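Local coordinates for protein D-alanyl-D-alanine carboxypeptidase (Mycobacterium tuberculosis H37Rv, PDB 4RYE) that is a serine-type D,D-carboxypeptidase that probably cleaves the terminal D-Ala-D-Ala of peptidoglycan stem peptides in cell wall biogenesis, at residues 217-222 with 230-235. Numbering follows the deposited sequence.
Sequences KTFVGA and LVIAMM
Phe219 reaches across to both Ile232 and Met234, a selenomethionine, on one face of an antiparallel strand pair. Its CG is anti to the backbone N (chi1 175°), and the ring lies beside Gly221 of its own strand, CZ nearest its CA; the absence of a side chain there leaves room for the ring, since a CB would run into CZ. Ile232 comes to the ring edge, near its plane, with CD1 4.1 Å from Phe219 CE2, while the selenium of Met234 sits obliquely, SE lying 4.4 Å from Phe219 CD2. Phe254 packs on Ile232, and Tyr246 and Gln249 on Met234, so helix 246-259 lies against this face.

On the other face the groups are smaller. Val220 CG2 meets Ala233 CB at 4.1 Å and also rests against Ile232 O, and farther along Ala222 packs beside Val231. Helix 155-166 adds Phe162 to Val220 and Val159 to Val231 and Ala233.

Two hydrogen-bonded pairs tie the backbones together. Phe219 and Met234 exchange bonds in both directions, Met234 N to Phe219 O being 2.8 Å; Gly221 and Ile232 do the same, with Ile232 N to Gly221 O at 2.9 Å and nearly straight (166° at the hydrogen).

Near the start of the hairpin, Thr218 CG2 lies 4.2 Å from Met235 CA, and Thr218 OG1 is hydrogen-bonded to Pro45 O. Its side chain lies about 6 Å from that of Ser47, the inferred acyl-ester nucleophile. This is the hairpin of strands 218-225 and 228-237, the second and third strands of the antiparallel sheet, next to edge strand 204-212, that packs between helices in the penicillin-binding protein and beta-lactamase fold.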
ATOM      1  N   LYS A 217     -10.940  -3.637   5.886  1.00 20.99           N
ATOM      2  CA  LYS A 217      -9.757  -4.153   5.175  1.00 21.75           C
ATOM      3  C   LYS A 217      -9.452  -3.353   3.932  1.00 19.08           C
ATOM      4  O   LYS A 217     -10.355  -3.039   3.155  1.00 18.62           O
ATOM      5  CB  LYS A 217      -9.933  -5.627   4.789  1.00 23.05           C
ATOM      6  CG  LYS A 217     -10.282  -6.547   5.950  1.00 26.05           C
ATOM      7  CD  LYS A 217     -10.104  -8.010   5.563  1.00 32.26           C
ATOM      8  CE  LYS A 217      -8.653  -8.259   5.192  1.00 37.30           C
ATOM      9  NZ  LYS A 217      -8.314  -9.687   5.093  1.00 47.05           N
ATOM     10  N   THR A 218      -8.178  -3.018   3.732  1.00 19.62           N
ATOM     11  CA  THR A 218      -7.767  -2.350   2.500  1.00 16.17           C
ATOM     12  C   THR A 218      -6.600  -3.094   1.844  1.00 15.50           C
ATOM     13  O   THR A 218      -5.867  -3.835   2.499  1.00 17.80           O
ATOM     14  CB  THR A 218      -7.367  -0.880   2.744  1.00 20.64           C
ATOM     15  OG1 THR A 218      -6.282  -0.834   3.680  1.00 16.97           O
ATOM     16  CG2 THR A 218      -8.543  -0.069   3.295  1.00 22.49           C
ATOM     17  N   PHE A 219      -6.417  -2.875   0.552  1.00 15.25           N
ATOM     18  CA  PHE A 219      -5.312  -3.483  -0.158  1.00 15.82           C
ATOM     19  C   PHE A 219      -5.080  -2.735  -1.450  1.00 17.30           C
ATOM     20  O   PHE A 219      -6.029  -2.274  -2.096  1.00 17.99           O
ATOM     21  CB  PHE A 219      -5.596  -4.962  -0.463  1.00 21.14           C
ATOM     22  CG  PHE A 219      -4.529  -5.620  -1.304  1.00 19.12           C
ATOM     23  CD1 PHE A 219      -3.351  -6.068  -0.723  1.00 21.13           C
ATOM     24  CD2 PHE A 219      -4.704  -5.788  -2.670  1.00 17.60           C
ATOM     25  CE1 PHE A 219      -2.362  -6.672  -1.489  1.00 21.83           C
ATOM     26  CE2 PHE A 219      -3.720  -6.385  -3.447  1.00 19.92           C
ATOM     27  CZ  PHE A 219      -2.547  -6.829  -2.854  1.00 21.26           C
ATOM     28  N   VAL A 220      -3.811  -2.607  -1.808  1.00 16.05           N
ATOM     29  CA  VAL A 220      -3.420  -2.103  -3.113  1.00 14.50           C
ATOM     30  C   VAL A 220      -2.252  -2.968  -3.570  1.00 12.07           C
ATOM     31  O   VAL A 220      -1.425  -3.375  -2.766  1.00 16.72           O
ATOM     32  CB  VAL A 220      -3.032  -0.598  -3.072  1.00 16.18           C
ATOM     33  CG1 VAL A 220      -1.819  -0.352  -2.150  1.00 14.37           C
ATOM     34  CG2 VAL A 220      -2.757  -0.088  -4.473  1.00 14.27           C
ATOM     35  N   GLY A 221      -2.194  -3.286  -4.854  1.00 12.67           N
ATOM     36  CA  GLY A 221      -1.090  -4.107  -5.323  1.00 15.24           C
ATOM     37  C   GLY A 221      -1.064  -4.294  -6.822  1.00 16.86           C
ATOM     38  O   GLY A 221      -1.949  -3.817  -7.535  1.00 17.44           O
ATOM     39  N   ALA A 222      -0.054  -5.010  -7.306  1.00 12.39           N
ATOM     40  CA  ALA A 222       0.119  -5.139  -8.749  1.00 13.42           C
ATOM     41  C   ALA A 222       0.610  -6.524  -9.148  1.00 17.43           C
ATOM     42  O   ALA A 222       1.207  -7.232  -8.343  1.00 16.04           O
ATOM     43  CB  ALA A 222       1.067  -4.075  -9.258  1.00 15.24           C
ATOM     44  N   LEU A 230      -0.993  -5.072 -14.262  1.00 14.02           N
ATOM     45  CA  LEU A 230      -2.220  -4.527 -13.701  1.00 12.34           C
ATOM     46  C   LEU A 230      -1.989  -4.048 -12.287  1.00 18.58           C
ATOM     47  O   LEU A 230      -1.118  -4.549 -11.583  1.00 16.68           O
ATOM     48  CB  LEU A 230      -3.338  -5.576 -13.695  1.00 11.93           C
ATOM     49  CG  LEU A 230      -3.828  -6.124 -15.049  1.00 15.47           C
ATOM     50  CD1 LEU A 230      -4.936  -7.158 -14.851  1.00 21.25           C
ATOM     51  CD2 LEU A 230      -4.308  -4.999 -15.979  1.00 14.05           C
ATOM     52  N   VAL A 231      -2.804  -3.091 -11.868  1.00 13.98           N
ATOM     53  CA  VAL A 231      -2.757  -2.617 -10.505  1.00 12.60           C
ATOM     54  C   VAL A 231      -4.193  -2.570  -9.991  1.00 15.80           C
ATOM     55  O   VAL A 231      -5.110  -2.165 -10.713  1.00 17.42           O
ATOM     56  CB  VAL A 231      -2.040  -1.250 -10.413  1.00 11.35           C
ATOM     57  CG1 VAL A 231      -2.713  -0.215 -11.306  1.00 14.85           C
ATOM     58  CG2 VAL A 231      -1.976  -0.758  -8.972  1.00 13.94           C
ATOM     59  N   ILE A 232      -4.401  -3.033  -8.766  1.00 11.18           N
ATOM     60  CA  ILE A 232      -5.749  -3.026  -8.210  1.00 13.27           C
ATOM     61  C   ILE A 232      -5.716  -2.414  -6.833  1.00 16.87           C
ATOM     62  O   ILE A 232      -4.663  -2.351  -6.195  1.00 14.56           O
ATOM     63  CB  ILE A 232      -6.347  -4.442  -8.089  1.00 14.83           C
ATOM     64  CG1 ILE A 232      -5.568  -5.261  -7.058  1.00 18.57           C
ATOM     65  CG2 ILE A 232      -6.388  -5.135  -9.445  1.00 17.37           C
ATOM     66  CD1 ILE A 232      -6.194  -6.627  -6.744  1.00 23.30           C
ATOM     67  N   ALA A 233      -6.875  -1.946  -6.388  1.00 12.86           N
ATOM     68  CA  ALA A 233      -7.046  -1.528  -5.003  1.00 15.27           C
ATOM     69  C   ALA A 233      -8.421  -1.966  -4.544  1.00 15.00           C
ATOM     70  O   ALA A 233      -9.349  -2.066  -5.347  1.00 16.31           O
ATOM     71  CB  ALA A 233      -6.868  -0.021  -4.853  1.00 12.26           C
HETATM   72  N   MSE A 234      -8.538  -2.260  -3.259  1.00 13.25           N
HETATM   73  CA  MSE A 234      -9.778  -2.736  -2.682  1.00 15.46           C
HETATM   74  C   MSE A 234      -9.911  -2.063  -1.325  1.00 17.51           C
HETATM   75  O   MSE A 234      -8.946  -2.012  -0.568  1.00 14.74           O
HETATM   76  CB  MSE A 234      -9.713  -4.256  -2.519  1.00 16.88           C
HETATM   77  CG  MSE A 234      -9.676  -5.004  -3.837  1.00 21.40           C
HETATM   78 SE   MSE A 234      -8.881  -6.790  -3.674  0.79 29.42          SE
HETATM   79  CE  MSE A 234      -9.927  -7.460  -2.174  1.00 29.59           C
HETATM   80  N   MSE A 235     -11.082  -1.513  -1.023  1.00 16.81           N
HETATM   81  CA  MSE A 235     -11.257  -0.808   0.241  1.00 16.13           C
HETATM   82  C   MSE A 235     -12.514  -1.226   0.979  1.00 18.36           C
HETATM   83  O   MSE A 235     -13.459  -1.764   0.384  1.00 21.50           O
HETATM   84  CB  MSE A 235     -11.312   0.711   0.026  1.00 18.93           C
HETATM   85  CG  MSE A 235     -10.214   1.308  -0.827  1.00 15.08           C
HETATM   86 SE   MSE A 235     -10.269   3.271  -0.672  0.76 22.70          SE
HETATM   87  CE  MSE A 235      -9.366   3.467   1.059  1.00 17.06           C
TER